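Local coordinates for porin (Acinetobacter baumannii AB307-0294, PDB 5DL7), which probably forms a beta-barrel channel across the outer membrane that lets small solutes pass, with vanillate among its proposed substrates, at residues S59-G64 with T112-F117; L131-S136 with Y215-K220; P157-E162 with G203-K208; D183-R188 with M401-A406; L240-D245 with G269-N274. One frame throughout, in Å; residues are numbered along the deposited sequence.

Contact 1 of 5, residues S59-G64 with T112-F117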
# COMPACT_ATOMS: atom_id res chain seq x y z
N SER A 59 21.73 -3.06 10.44
CA SER A 59 23.10 -2.96 10.74
C SER A 59 23.84 -2.68 9.38
O SER A 59 23.28 -2.74 8.34
CB SER A 59 23.72 -4.16 11.37
OG SER A 59 23.76 -5.14 10.32
N GLY A 60 25.08 -2.19 9.48
CA GLY A 60 25.95 -2.22 8.29
C GLY A 60 26.50 -3.64 8.17
O GLY A 60 26.04 -4.59 8.86
N TYR A 61 27.56 -3.78 7.39
CA TYR A 61 28.12 -5.06 7.06
C TYR A 61 29.45 -5.29 7.64
O TYR A 61 30.28 -4.35 7.74
CB TYR A 61 28.07 -5.16 5.49
CG TYR A 61 26.76 -5.37 4.90
CD1 TYR A 61 26.25 -6.69 4.76
CD2 TYR A 61 25.97 -4.32 4.40
CE1 TYR A 61 25.08 -6.93 4.18
CE2 TYR A 61 24.80 -4.56 3.78
CZ TYR A 61 24.33 -5.89 3.61
OH TYR A 61 23.15 -6.10 3.01
N THR A 62 29.75 -6.53 8.08
CA THR A 62 31.05 -6.88 8.53
C THR A 62 32.12 -6.71 7.37
O THR A 62 31.81 -6.74 6.18
CB THR A 62 31.21 -8.33 9.23
OG1 THR A 62 30.70 -9.33 8.39
CG2 THR A 62 30.37 -8.54 10.48
N GLU A 63 33.40 -6.51 7.75
CA GLU A 63 34.44 -6.33 6.71
C GLU A 63 34.71 -7.72 6.29
O GLU A 63 34.59 -8.62 7.08
CB GLU A 63 35.74 -5.64 7.24
CG GLU A 63 35.59 -4.31 8.02
CD GLU A 63 34.77 -3.15 7.36
OE1 GLU A 63 33.90 -3.30 6.46
OE2 GLU A 63 34.93 -2.01 7.85
N GLY A 64 35.10 -7.91 5.04
CA GLY A 64 35.48 -9.25 4.55
C GLY A 64 35.12 -9.16 3.10
O GLY A 64 34.38 -8.22 2.72
N THR A 112 16.09 -10.43 9.99
CA THR A 112 16.59 -10.74 8.65
C THR A 112 18.08 -10.85 8.73
O THR A 112 18.74 -10.06 9.42
CB THR A 112 16.33 -9.59 7.64
OG1 THR A 112 15.07 -9.00 7.83
CG2 THR A 112 16.43 -10.08 6.19
N GLY A 113 18.68 -11.88 8.20
CA GLY A 113 20.08 -11.94 8.13
C GLY A 113 20.42 -11.50 6.67
O GLY A 113 19.67 -11.72 5.74
N LYS A 114 21.61 -10.87 6.54
CA LYS A 114 22.03 -10.34 5.22
C LYS A 114 23.46 -10.51 5.02
O LYS A 114 24.31 -10.56 5.91
CB LYS A 114 21.55 -8.87 5.08
CG LYS A 114 22.14 -7.96 6.05
CD LYS A 114 21.45 -6.56 5.96
CE LYS A 114 22.38 -5.70 6.82
NZ LYS A 114 21.66 -4.40 6.94
N ALA A 115 23.81 -10.69 3.72
CA ALA A 115 25.16 -10.84 3.27
C ALA A 115 25.43 -10.03 1.98
O ALA A 115 24.54 -9.94 1.16
CB ALA A 115 25.46 -12.30 2.93
N LYS A 116 26.63 -9.47 1.87
CA LYS A 116 26.98 -8.64 0.77
C LYS A 116 28.32 -9.01 0.17
O LYS A 116 29.25 -9.24 0.89
CB LYS A 116 27.02 -7.23 1.28
CG LYS A 116 27.35 -6.26 0.19
CD LYS A 116 26.80 -4.93 0.51
CE LYS A 116 27.87 -4.03 0.97
NZ LYS A 116 27.43 -2.76 0.34
N PHE A 117 28.33 -9.09 -1.14
CA PHE A 117 29.52 -9.26 -1.95
C PHE A 117 29.51 -8.19 -3.04
O PHE A 117 28.59 -8.14 -3.82
CB PHE A 117 29.48 -10.66 -2.64
CG PHE A 117 30.63 -10.91 -3.57
CD1 PHE A 117 31.89 -10.94 -3.07
CD2 PHE A 117 30.42 -11.09 -4.94
CE1 PHE A 117 33.02 -11.13 -3.88
CE2 PHE A 117 31.53 -11.33 -5.77
CZ PHE A 117 32.81 -11.30 -5.24
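Tyr-61 slots its ring between two lysine side chains, Lys-114 and Lys-116, which rise from the same side of strand 105-117. On one face lies Lys-114, whose CE makes a CH-pi contact 4.0 Å from the centre of the Tyr-61 ring, displaced toward the rim. The opposite face is covered by Lys-116, with CB 3.7 Å from the centre of the same ring, also in a CH-pi contact. Both lysines cross the tyrosine at about a right angle, and it is their methylene groups that touch the ring. The two chains differ in shape. CG of Lys-114 stands between its backbone N and carbonyl carbon (chi1 64°), and beyond it the chain runs fully extended past the ring, its CD 3.4 Å from Tyr-61 OH. Lys-116 starts with CG anti to its backbone N; CD continues nearly straight on to come near Tyr-61 CE2, and a bend at chi3 brings CE near CD2. At the far end of Lys-114, NZ gives a 2.7 Å hydrogen bond to Ser-59 O and makes a salt bridge with Asp-71; its cation-pi approach to Tyr-61 is off-centre, 4.8 Å from the ring centroid. Tyr-61 OH is hydrogen-bonded to Glu-121, which fixes the far end of the ring. Segment 59-64 belongs to the loop joining strands 46-58 and 66-79. Strand 66-79 pairs with strand 105-117, so the loop reaches over its own second strand to the next one, while Phe-123 of strand 120-124 touches both Tyr-61 and Lys-114.

Contact 2 of 5, residues L131-S136 with Y215-K220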
# COMPACT_ATOMS: atom_id res chain seq x y z
N LEU A 131 7.62 -3.79 -4.23
CA LEU A 131 7.51 -3.94 -5.72
C LEU A 131 6.12 -3.93 -6.15
O LEU A 131 5.13 -4.26 -5.41
CB LEU A 131 8.11 -5.27 -6.15
CG LEU A 131 9.58 -5.43 -5.87
CD1 LEU A 131 10.11 -6.74 -6.38
CD2 LEU A 131 10.51 -4.28 -6.24
N PRO A 132 5.88 -3.56 -7.42
CA PRO A 132 4.48 -3.61 -7.87
C PRO A 132 3.79 -4.94 -7.90
O PRO A 132 2.60 -5.06 -7.82
CB PRO A 132 4.56 -3.05 -9.34
CG PRO A 132 5.90 -2.45 -9.40
CD PRO A 132 6.84 -2.99 -8.35
N THR A 133 4.61 -6.05 -7.95
CA THR A 133 4.09 -7.40 -7.86
C THR A 133 3.92 -7.90 -6.39
O THR A 133 3.33 -8.92 -6.24
CB THR A 133 5.06 -8.33 -8.58
OG1 THR A 133 6.37 -8.07 -8.18
CG2 THR A 133 4.86 -8.04 -10.15
N ILE A 134 4.49 -7.17 -5.43
CA ILE A 134 4.50 -7.58 -4.00
C ILE A 134 4.89 -6.34 -3.23
O ILE A 134 6.04 -6.01 -3.07
CB ILE A 134 5.34 -8.84 -3.73
CG1 ILE A 134 5.26 -9.25 -2.20
CG2 ILE A 134 6.75 -8.77 -4.26
CD1 ILE A 134 5.83 -10.55 -1.84
N PHE A 135 3.86 -5.69 -2.71
CA PHE A 135 4.09 -4.45 -2.00
C PHE A 135 3.46 -4.52 -0.62
O PHE A 135 2.26 -4.59 -0.42
CB PHE A 135 3.42 -3.28 -2.80
CG PHE A 135 3.96 -1.93 -2.38
CD1 PHE A 135 3.39 -1.31 -1.26
CD2 PHE A 135 4.96 -1.31 -2.99
CE1 PHE A 135 3.81 -0.05 -0.82
CE2 PHE A 135 5.47 -0.07 -2.46
CZ PHE A 135 4.88 0.49 -1.39
N SER A 136 4.36 -4.51 0.39
CA SER A 136 3.85 -4.59 1.78
C SER A 136 2.89 -3.42 2.08
O SER A 136 3.23 -2.25 1.91
CB SER A 136 5.01 -4.43 2.70
OG SER A 136 4.64 -3.98 4.04
N TYR A 215 8.85 -6.23 -14.07
CA TYR A 215 8.93 -7.38 -13.17
C TYR A 215 8.00 -8.49 -13.68
O TYR A 215 6.97 -8.26 -14.34
CB TYR A 215 8.45 -7.06 -11.72
CG TYR A 215 9.32 -6.03 -11.04
CD1 TYR A 215 10.46 -6.36 -10.40
CD2 TYR A 215 8.89 -4.69 -11.15
CE1 TYR A 215 11.34 -5.35 -9.92
CE2 TYR A 215 9.74 -3.69 -10.63
CZ TYR A 215 10.90 -4.04 -10.07
OH TYR A 215 11.67 -3.00 -9.56
N HIS A 216 8.36 -9.69 -13.36
CA HIS A 216 7.57 -10.91 -13.53
C HIS A 216 7.33 -11.58 -12.15
O HIS A 216 8.21 -11.59 -11.34
CB HIS A 216 8.23 -11.94 -14.51
CG HIS A 216 7.62 -13.31 -14.45
ND1 HIS A 216 6.41 -13.60 -15.05
CD2 HIS A 216 7.98 -14.42 -13.77
CE1 HIS A 216 6.08 -14.84 -14.76
NE2 HIS A 216 7.03 -15.39 -14.07
N ALA A 217 6.17 -12.14 -11.97
CA ALA A 217 5.79 -12.79 -10.70
C ALA A 217 4.91 -14.05 -11.01
O ALA A 217 4.17 -14.12 -11.99
CB ALA A 217 4.99 -11.92 -9.80
N GLU A 218 5.06 -15.00 -10.10
CA GLU A 218 4.22 -16.20 -10.09
C GLU A 218 3.81 -16.44 -8.65
O GLU A 218 4.63 -16.76 -7.81
CB GLU A 218 4.88 -17.38 -10.73
CG GLU A 218 3.96 -18.60 -10.70
CD GLU A 218 4.63 -19.85 -11.25
OE1 GLU A 218 5.03 -19.81 -12.37
OE2 GLU A 218 4.91 -20.73 -10.47
N LEU A 219 2.46 -16.51 -8.46
CA LEU A 219 1.88 -17.06 -7.18
C LEU A 219 1.43 -18.46 -7.53
O LEU A 219 0.50 -18.65 -8.37
CB LEU A 219 0.70 -16.19 -6.78
CG LEU A 219 -0.06 -16.54 -5.54
CD1 LEU A 219 0.86 -16.44 -4.32
CD2 LEU A 219 -1.26 -15.66 -5.35
N LYS A 220 2.13 -19.42 -6.94
CA LYS A 220 2.12 -20.84 -7.44
C LYS A 220 0.66 -21.35 -7.47
O LYS A 220 -0.08 -21.21 -6.48
CB LYS A 220 2.90 -21.71 -6.50
CG LYS A 220 2.95 -23.16 -7.03
CD LYS A 220 3.78 -23.93 -6.08
CE LYS A 220 3.83 -25.43 -6.40
NZ LYS A 220 3.93 -25.96 -4.99
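The Tyr-215 ring is met by Leu-131 and Pro-132, both of which approach it obliquely. They divide the ring between them: Leu-131 takes the CE1 and hydroxyl side, with CD2 3.7 Å from Tyr-215 OH and CD1 4.0 Å from Tyr-215 CE1, whereas Pro-132 presents its ring carbon CD to Tyr-215 CE2 at 3.8 Å and CG to CD2. Each of these two side chains crosses the tyrosine at about a right angle. Tyr-215 CG lies anti to its own carbonyl carbon (chi1 -64°), which starts the ring off beside the backbone N. Further along, Thr-133 stands with its methyl carbon CG2 4.0 Å from Tyr-215 CB, and Thr-133 CB is 3.8 Å from Ala-217 CB. A type I turn from Leu-131 to Ile-134 presents these three neighbours; it is closed by two backbone hydrogen bonds, Leu-131 N to Ile-134 O and Ile-134 N to Leu-131 O, each 3.0 Å. Thr-133 turns CG2 to the strand, while its OG1 is hydrogen-bonded to Thr-200 of the adjacent strand 198-206. No hydrogen bond joins the two segments. The turn is therefore held against strand 210-219 by van der Waals contact between buried, largely apolar side chains, and the threonine hydroxyl it brings is satisfied by a third strand.

Contact 3 of 5, residues P157-E162 with G203-K208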
# COMPACT_ATOMS: atom_id res chain seq x y z
N PRO A 157 25.46 0.09 -12.97
CA PRO A 157 25.14 1.52 -12.70
C PRO A 157 23.72 1.87 -13.17
O PRO A 157 23.28 1.48 -14.24
CB PRO A 157 26.24 2.27 -13.47
CG PRO A 157 27.40 1.31 -13.49
CD PRO A 157 26.75 -0.01 -13.68
N ASN A 158 22.98 2.53 -12.26
CA ASN A 158 21.60 3.07 -12.60
C ASN A 158 20.53 1.98 -12.64
O ASN A 158 19.37 2.34 -12.67
CB ASN A 158 21.61 3.88 -13.96
CG ASN A 158 22.66 4.92 -14.02
OD1 ASN A 158 23.66 4.93 -14.90
ND2 ASN A 158 22.65 5.67 -12.99
N LEU A 159 20.92 0.69 -12.51
CA LEU A 159 19.96 -0.41 -12.62
C LEU A 159 19.97 -1.20 -11.31
O LEU A 159 20.97 -1.65 -10.89
CB LEU A 159 20.33 -1.24 -13.75
CG LEU A 159 19.46 -2.43 -14.11
CD1 LEU A 159 18.01 -2.10 -14.47
CD2 LEU A 159 20.05 -3.24 -15.25
N GLN A 160 18.85 -1.41 -10.72
CA GLN A 160 18.78 -2.25 -9.59
C GLN A 160 18.03 -3.51 -10.00
O GLN A 160 16.88 -3.38 -10.42
CB GLN A 160 17.96 -1.55 -8.48
CG GLN A 160 17.86 -2.47 -7.26
CD GLN A 160 17.52 -1.71 -5.94
OE1 GLN A 160 18.37 -1.04 -5.33
NE2 GLN A 160 16.35 -2.03 -5.40
N LEU A 161 18.60 -4.67 -9.88
CA LEU A 161 17.98 -5.95 -10.21
C LEU A 161 17.58 -6.54 -8.80
O LEU A 161 18.35 -6.48 -7.86
CB LEU A 161 19.02 -6.85 -10.80
CG LEU A 161 19.43 -6.29 -12.18
CD1 LEU A 161 20.61 -7.15 -12.60
CD2 LEU A 161 18.29 -6.29 -13.15
N GLU A 162 16.34 -7.12 -8.77
CA GLU A 162 15.90 -7.63 -7.46
C GLU A 162 15.00 -8.83 -7.75
O GLU A 162 14.29 -8.89 -8.78
CB GLU A 162 14.94 -6.49 -6.92
CG GLU A 162 14.25 -6.61 -5.70
CD GLU A 162 14.01 -5.26 -5.03
OE1 GLU A 162 14.18 -4.17 -5.79
OE2 GLU A 162 13.74 -5.35 -3.83
N GLY A 203 13.66 -5.61 -12.55
CA GLY A 203 14.59 -4.51 -12.40
C GLY A 203 13.97 -3.13 -12.51
O GLY A 203 12.91 -2.94 -13.07
N SER A 204 14.74 -2.13 -12.08
CA SER A 204 14.36 -0.70 -12.12
C SER A 204 15.58 0.09 -12.63
O SER A 204 16.65 -0.08 -12.05
CB SER A 204 13.97 -0.33 -10.65
OG SER A 204 13.74 1.08 -10.60
N TYR A 205 15.38 0.85 -13.68
CA TYR A 205 16.43 1.58 -14.30
C TYR A 205 16.19 3.05 -14.13
O TYR A 205 15.14 3.58 -14.53
CB TYR A 205 16.38 1.30 -15.77
CG TYR A 205 17.50 1.90 -16.52
CD1 TYR A 205 18.76 1.96 -16.02
CD2 TYR A 205 17.33 2.46 -17.78
CE1 TYR A 205 19.85 2.56 -16.75
CE2 TYR A 205 18.43 2.92 -18.54
CZ TYR A 205 19.62 3.07 -17.97
OH TYR A 205 20.72 3.57 -18.67
N GLN A 206 17.19 3.77 -13.58
CA GLN A 206 16.97 5.19 -13.31
C GLN A 206 17.61 6.04 -14.33
O GLN A 206 18.85 6.03 -14.39
CB GLN A 206 17.44 5.50 -11.85
CG GLN A 206 17.18 6.97 -11.39
CD GLN A 206 15.73 7.33 -11.06
OE1 GLN A 206 15.13 6.76 -10.18
NE2 GLN A 206 15.18 8.33 -11.80
N LEU A 207 16.86 6.76 -15.16
CA LEU A 207 17.33 7.83 -16.09
C LEU A 207 17.46 9.16 -15.39
O LEU A 207 17.25 9.25 -14.13
CB LEU A 207 16.44 8.00 -17.32
CG LEU A 207 16.14 6.64 -17.91
CD1 LEU A 207 15.23 6.85 -19.13
CD2 LEU A 207 17.51 6.10 -18.29
N LYS A 208 17.72 10.23 -16.15
CA LYS A 208 17.87 11.51 -15.49
C LYS A 208 16.58 11.90 -14.72
O LYS A 208 16.59 12.23 -13.49
CB LYS A 208 18.23 12.59 -16.57
CG LYS A 208 18.68 13.89 -15.86
CD LYS A 208 19.21 14.95 -16.80
CE LYS A 208 18.17 15.28 -17.83
NZ LYS A 208 18.76 16.30 -18.72
O HOH W 1 23.01 3.44 -17.37
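Leu-159, Gln-160 and Leu-161 pair antiparallel with Tyr-205, Ser-204 and Gly-203. Gln-160 and Ser-204 form the hydrogen-bonded pair: Gln-160 N donates to Ser-204 O at 2.9 Å, and Ser-204 N to Gln-160 O at 3.0 Å. Beyond the Leu-159 pair, Gln-206 N donates to Asn-158 O (2.8 Å, 165° at the hydrogen). That same Asn-158 oxygen lies 3.4 Å from Tyr-205 CA in a CA-H...O contact. Side chains add a water bridge: one water donates to Asn-158 OD1 at 3.0 Å and lies 2.6 Å from Tyr-205 OH, in the plane of the ring at its edge, while Asn-158 CB packs 3.6 Å from Tyr-205 CE1. Gln-160 turns its amide along its own strand, NE2 donating to Glu-162 OE1 from above the carboxylate plane; its OE1 accepts a weak bond from Asn-154 ND2. The other Glu-162 oxygen, OE2, forms a salt bridge with Arg-150. Gln-206 NE2 donates to Leu-207 O. Leu-161 CD2 is 4.2 Å from Gly-203 CA, close to where a side chain would stand. Backbone bonds thus carry the strand pairing, and its surface end, beyond the last bridge, is tied by one more backbone bond and the water linking asparagine to tyrosine.

Contact 4 of 5, residues D183-R188 with M401-A406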
# COMPACT_ATOMS: atom_id res chain seq x y z
N ASP A 183 -6.89 -12.40 -1.74
CA ASP A 183 -8.22 -12.14 -1.21
C ASP A 183 -9.20 -12.21 -2.43
O ASP A 183 -8.76 -12.26 -3.63
CB ASP A 183 -8.28 -10.75 -0.64
CG ASP A 183 -7.53 -10.65 0.72
OD1 ASP A 183 -7.57 -11.59 1.45
OD2 ASP A 183 -6.99 -9.57 0.93
N ASN A 184 -10.50 -12.27 -2.10
CA ASN A 184 -11.51 -12.25 -3.21
C ASN A 184 -12.29 -10.96 -3.04
O ASN A 184 -13.12 -10.83 -2.18
CB ASN A 184 -12.36 -13.50 -3.13
CG ASN A 184 -13.10 -13.77 -4.47
OD1 ASN A 184 -12.63 -13.21 -5.50
ND2 ASN A 184 -14.14 -14.52 -4.42
N ILE A 185 -11.98 -9.96 -3.79
CA ILE A 185 -12.58 -8.63 -3.65
C ILE A 185 -13.81 -8.56 -4.56
O ILE A 185 -13.63 -8.84 -5.79
CB ILE A 185 -11.55 -7.57 -4.00
CG1 ILE A 185 -10.44 -7.64 -2.92
CG2 ILE A 185 -12.16 -6.20 -4.04
CD1 ILE A 185 -9.23 -7.03 -3.41
N ASN A 186 -14.99 -8.24 -4.04
CA ASN A 186 -16.15 -8.18 -4.93
C ASN A 186 -16.37 -9.41 -5.75
O ASN A 186 -16.91 -9.34 -6.87
CB ASN A 186 -16.16 -6.95 -5.85
CG ASN A 186 -16.01 -5.63 -5.09
OD1 ASN A 186 -16.39 -5.51 -3.91
ND2 ASN A 186 -15.39 -4.64 -5.71
N HIS A 187 -16.10 -10.59 -5.13
CA HIS A 187 -16.25 -11.86 -5.84
C HIS A 187 -15.62 -11.87 -7.23
O HIS A 187 -16.19 -12.56 -8.14
CB HIS A 187 -17.69 -12.24 -5.91
CG HIS A 187 -18.41 -12.29 -4.60
ND1 HIS A 187 -18.23 -13.34 -3.77
CD2 HIS A 187 -19.17 -11.37 -3.87
CE1 HIS A 187 -18.89 -13.18 -2.62
NE2 HIS A 187 -19.45 -11.97 -2.66
N ARG A 188 -14.48 -11.28 -7.34
CA ARG A 188 -13.73 -11.12 -8.60
C ARG A 188 -13.31 -12.45 -9.24
O ARG A 188 -13.38 -12.69 -10.48
CB ARG A 188 -12.54 -10.23 -8.34
CG ARG A 188 -11.67 -9.84 -9.47
CD ARG A 188 -10.71 -8.73 -8.97
NE ARG A 188 -11.40 -7.54 -8.59
CZ ARG A 188 -10.90 -6.44 -7.96
NH1 ARG A 188 -9.64 -6.44 -7.60
NH2 ARG A 188 -11.54 -5.43 -7.62
N MET A 401 -20.97 -7.30 -1.62
CA MET A 401 -19.65 -6.94 -2.19
C MET A 401 -18.72 -6.49 -1.06
O MET A 401 -19.13 -6.39 0.11
CB MET A 401 -19.78 -5.89 -3.22
CG MET A 401 -20.56 -6.44 -4.47
SD MET A 401 -19.76 -7.81 -5.25
CE MET A 401 -21.23 -8.58 -6.01
N THR A 402 -17.47 -6.18 -1.38
CA THR A 402 -16.46 -5.88 -0.36
C THR A 402 -16.52 -4.47 0.07
O THR A 402 -16.25 -4.17 1.24
CB THR A 402 -15.09 -6.20 -1.01
OG1 THR A 402 -15.02 -7.58 -1.34
CG2 THR A 402 -13.95 -5.88 -0.00
N PHE A 403 -16.83 -3.54 -0.81
CA PHE A 403 -16.79 -2.08 -0.47
C PHE A 403 -18.20 -1.55 -0.49
O PHE A 403 -18.99 -1.84 -1.45
CB PHE A 403 -15.88 -1.35 -1.43
CG PHE A 403 -14.46 -1.86 -1.41
CD1 PHE A 403 -13.72 -1.71 -0.21
CD2 PHE A 403 -13.91 -2.50 -2.48
CE1 PHE A 403 -12.33 -2.10 -0.23
CE2 PHE A 403 -12.60 -2.94 -2.44
CZ PHE A 403 -11.83 -2.79 -1.28
N HIS A 404 -18.53 -0.75 0.50
CA HIS A 404 -19.86 -0.21 0.72
C HIS A 404 -19.78 1.34 0.80
O HIS A 404 -18.75 1.83 1.24
CB HIS A 404 -20.34 -0.71 2.08
CG HIS A 404 -20.42 -2.20 2.13
ND1 HIS A 404 -21.60 -2.84 1.93
CD2 HIS A 404 -19.53 -3.15 2.46
CE1 HIS A 404 -21.40 -4.15 1.96
NE2 HIS A 404 -20.12 -4.36 2.20
N SER A 405 -20.76 2.03 0.35
CA SER A 405 -20.88 3.52 0.49
C SER A 405 -20.55 3.84 1.94
O SER A 405 -21.11 3.18 2.86
CB SER A 405 -22.30 4.03 0.08
OG SER A 405 -22.54 3.69 -1.27
N ALA A 406 -19.71 4.85 2.16
CA ALA A 406 -19.22 5.15 3.48
C ALA A 406 -18.69 6.55 3.52
O ALA A 406 -18.19 7.10 2.51
CB ALA A 406 -18.17 4.14 3.90
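Ile-185 turns its CG2 branch to the Phe-403 ring, 3.7 Å from CE2, the two side chains crossing obliquely; CG2 is anti to the isoleucine's backbone N, beside its carbonyl carbon. Ile-185 also touches Phe-295 and Asp-311. Asn-186 follows and is gripped twice by Thr-402. Its backbone N donates to Thr-402 OG1 (2.8 Å, nearly straight at 171°), and its OD1 accepts from Thr-402 N, also at 2.8 Å. CG of Asn-186 anti to the carbonyl carbon (chi1 -54°) begins the path of the amide toward Met-401 and Thr-402. Its ND2 lies at the edge of the Phe-403 ring, the amide and ring planes 83° apart, and is hydrogen-bonded to Asn-314. His-187 closes the series: Met-401 SD sits at the imidazole edge, in plane, 3.9 Å from His-187 CD2, while the imidazole NE2 bonds to Asn-400 O. Phe-403 N is buried here with no hydrogen-bond partner in the model. The reciprocal Asn-186 and Thr-402 bonds, by contrast, use a backbone N-H and a side-chain oxygen from each residue, so they fix the side chains as well as the backbones of two loops distant in sequence.

Contact 5 of 5, residues L240-D245 with G269-N274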
# COMPACT_ATOMS: atom_id res chain seq x y z
N LEU A 240 8.26 24.94 -14.16
CA LEU A 240 7.17 24.03 -14.32
C LEU A 240 7.72 22.63 -14.53
O LEU A 240 8.63 22.46 -15.32
CB LEU A 240 6.41 24.53 -15.55
CG LEU A 240 5.19 23.75 -15.99
CD1 LEU A 240 4.19 23.90 -14.84
CD2 LEU A 240 4.58 24.23 -17.31
N ASN A 241 7.22 21.66 -13.74
CA ASN A 241 7.65 20.28 -13.84
C ASN A 241 6.44 19.45 -14.28
O ASN A 241 5.24 19.75 -13.94
CB ASN A 241 8.17 19.76 -12.52
CG ASN A 241 9.32 20.56 -11.98
OD1 ASN A 241 10.24 20.75 -12.71
ND2 ASN A 241 9.12 21.29 -10.90
N PHE A 242 6.72 18.45 -15.13
CA PHE A 242 5.69 17.51 -15.64
C PHE A 242 5.91 16.17 -14.99
O PHE A 242 6.99 15.61 -15.03
CB PHE A 242 5.84 17.35 -17.11
CG PHE A 242 5.07 16.16 -17.66
CD1 PHE A 242 3.72 16.11 -17.54
CD2 PHE A 242 5.73 15.12 -18.27
CE1 PHE A 242 2.95 14.96 -17.97
CE2 PHE A 242 5.01 14.00 -18.73
CZ PHE A 242 3.61 13.92 -18.56
N LEU A 243 4.96 15.74 -14.19
CA LEU A 243 5.08 14.54 -13.38
C LEU A 243 4.28 13.40 -14.08
O LEU A 243 3.15 13.62 -14.61
CB LEU A 243 4.54 14.75 -11.98
CG LEU A 243 4.94 15.93 -11.10
CD1 LEU A 243 4.72 15.69 -9.65
CD2 LEU A 243 6.27 16.41 -11.33
N SER A 244 4.75 12.18 -13.96
CA SER A 244 4.06 11.00 -14.60
C SER A 244 4.30 9.79 -13.76
O SER A 244 5.35 9.59 -13.14
CB SER A 244 4.52 10.79 -16.13
OG SER A 244 5.93 10.61 -16.04
N ASP A 245 3.30 8.91 -13.73
CA ASP A 245 3.44 7.60 -13.14
C ASP A 245 2.49 6.71 -13.90
O ASP A 245 1.26 6.94 -13.81
CB ASP A 245 3.01 7.65 -11.71
CG ASP A 245 3.26 6.29 -10.89
OD1 ASP A 245 3.47 5.24 -11.43
OD2 ASP A 245 3.59 6.45 -9.68
N GLY A 269 -2.55 5.59 -15.08
CA GLY A 269 -1.55 6.70 -15.23
C GLY A 269 -2.07 7.89 -14.44
O GLY A 269 -3.28 8.19 -14.38
N LEU A 270 -1.16 8.59 -13.86
CA LEU A 270 -1.40 9.88 -13.23
C LEU A 270 -0.40 10.87 -13.81
O LEU A 270 0.85 10.59 -13.80
CB LEU A 270 -1.21 9.80 -11.72
CG LEU A 270 -1.59 11.09 -10.93
CD1 LEU A 270 -3.09 11.35 -10.85
CD2 LEU A 270 -1.04 10.90 -9.50
N PHE A 271 -0.89 11.97 -14.32
CA PHE A 271 -0.08 12.97 -14.99
C PHE A 271 -0.31 14.32 -14.37
O PHE A 271 -1.46 14.76 -14.21
CB PHE A 271 -0.39 13.03 -16.46
CG PHE A 271 -0.32 11.70 -17.14
CD1 PHE A 271 0.90 11.21 -17.54
CD2 PHE A 271 -1.44 10.92 -17.26
CE1 PHE A 271 0.99 9.95 -18.15
CE2 PHE A 271 -1.35 9.63 -17.88
CZ PHE A 271 -0.13 9.19 -18.35
N GLY A 272 0.73 15.05 -13.98
CA GLY A 272 0.60 16.26 -13.26
C GLY A 272 1.50 17.39 -13.72
O GLY A 272 2.50 17.17 -14.40
N LEU A 273 1.02 18.62 -13.51
CA LEU A 273 1.86 19.81 -13.63
C LEU A 273 2.09 20.36 -12.23
O LEU A 273 1.10 20.71 -11.52
CB LEU A 273 1.12 20.82 -14.50
CG LEU A 273 1.00 20.32 -15.99
CD1 LEU A 273 0.32 21.36 -16.86
CD2 LEU A 273 2.44 20.29 -16.56
N ASN A 274 3.35 20.66 -11.91
CA ASN A 274 3.86 21.28 -10.69
C ASN A 274 4.42 22.62 -10.94
O ASN A 274 5.32 22.75 -11.79
CB ASN A 274 4.85 20.33 -10.06
CG ASN A 274 5.52 20.91 -8.83
OD1 ASN A 274 6.55 21.54 -8.96
ND2 ASN A 274 4.92 20.82 -7.65
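Asn-241 and Asn-274 lie side by side and point the same way, their amide planes only 20° apart. Asn-241 ND2 donates to Asn-274 OD1 at 3.2 Å, and the acceptor lies in the plane of the donating amide. The bond adds to a backbone pair already hydrogen-bonded in both directions. Asn-274 ND2 bonds onward to Thr-279 on the next strand, 278-288. On the other face, Phe-242 and Phe-271 also run side by side in the same direction although they are not directly paired: Phe-242 CZ reaches Phe-271 CD1 at 4.0 Å. The two rings leave their strands by different first torsions, CG of Phe-242 being anti to the backbone N (chi1 166°) and that of Phe-271 anti to the carbonyl carbon. Phe-271 CD1 also meets Ser-244 CB at 3.9 Å, from the residue with which it forms a non-hydrogen-bonded pair. Leu-273 puts CD2 near the plane of the Phe-242 ring, at its edge. Facing the same way as the asparagines, Leu-243 sits opposite Gly-272, and their backbones exchange two 2.9 Å bonds, Leu-243 N to Gly-272 O and Gly-272 N to Leu-243 O. Asp-245 and Leu-270 form the third such pair, with the Asp-245 carboxylate in a salt bridge to Arg-247. The axes of segments 240-245 and 269-274 run at 167° and approach to 4.6 Å. This regular, bulge-free antiparallel register belongs to the hairpin of strands 240-253 and 263-275, the repeating unit from which an outer-membrane beta-barrel of the OprD family is built.

Contacts 3 and 5 are strand pairings of the barrel, their centres 21 Å apart; contact 1 ties a loop to a barrel strand, contact 2 sets a turn against one, and contact 4 joins two loops. Contacts 2 and 3 alone touch: Tyr-215 CE1 lies 3.5 Å from Gly-203 N, and Leu-131 CD2 is 3.7 Å from Glu-162 OE1, so the packed turn leans on the neighbouring strand pair. Contacts 1 and 4 lie on opposite sides of the chain's centre, with their own centres 43 Å apart. Contact 4 comes nearest a calcium ligand, the Phe-403 side chain being about 8 Å from that of Tyr-36; the other contacts lie away from the calcium sites.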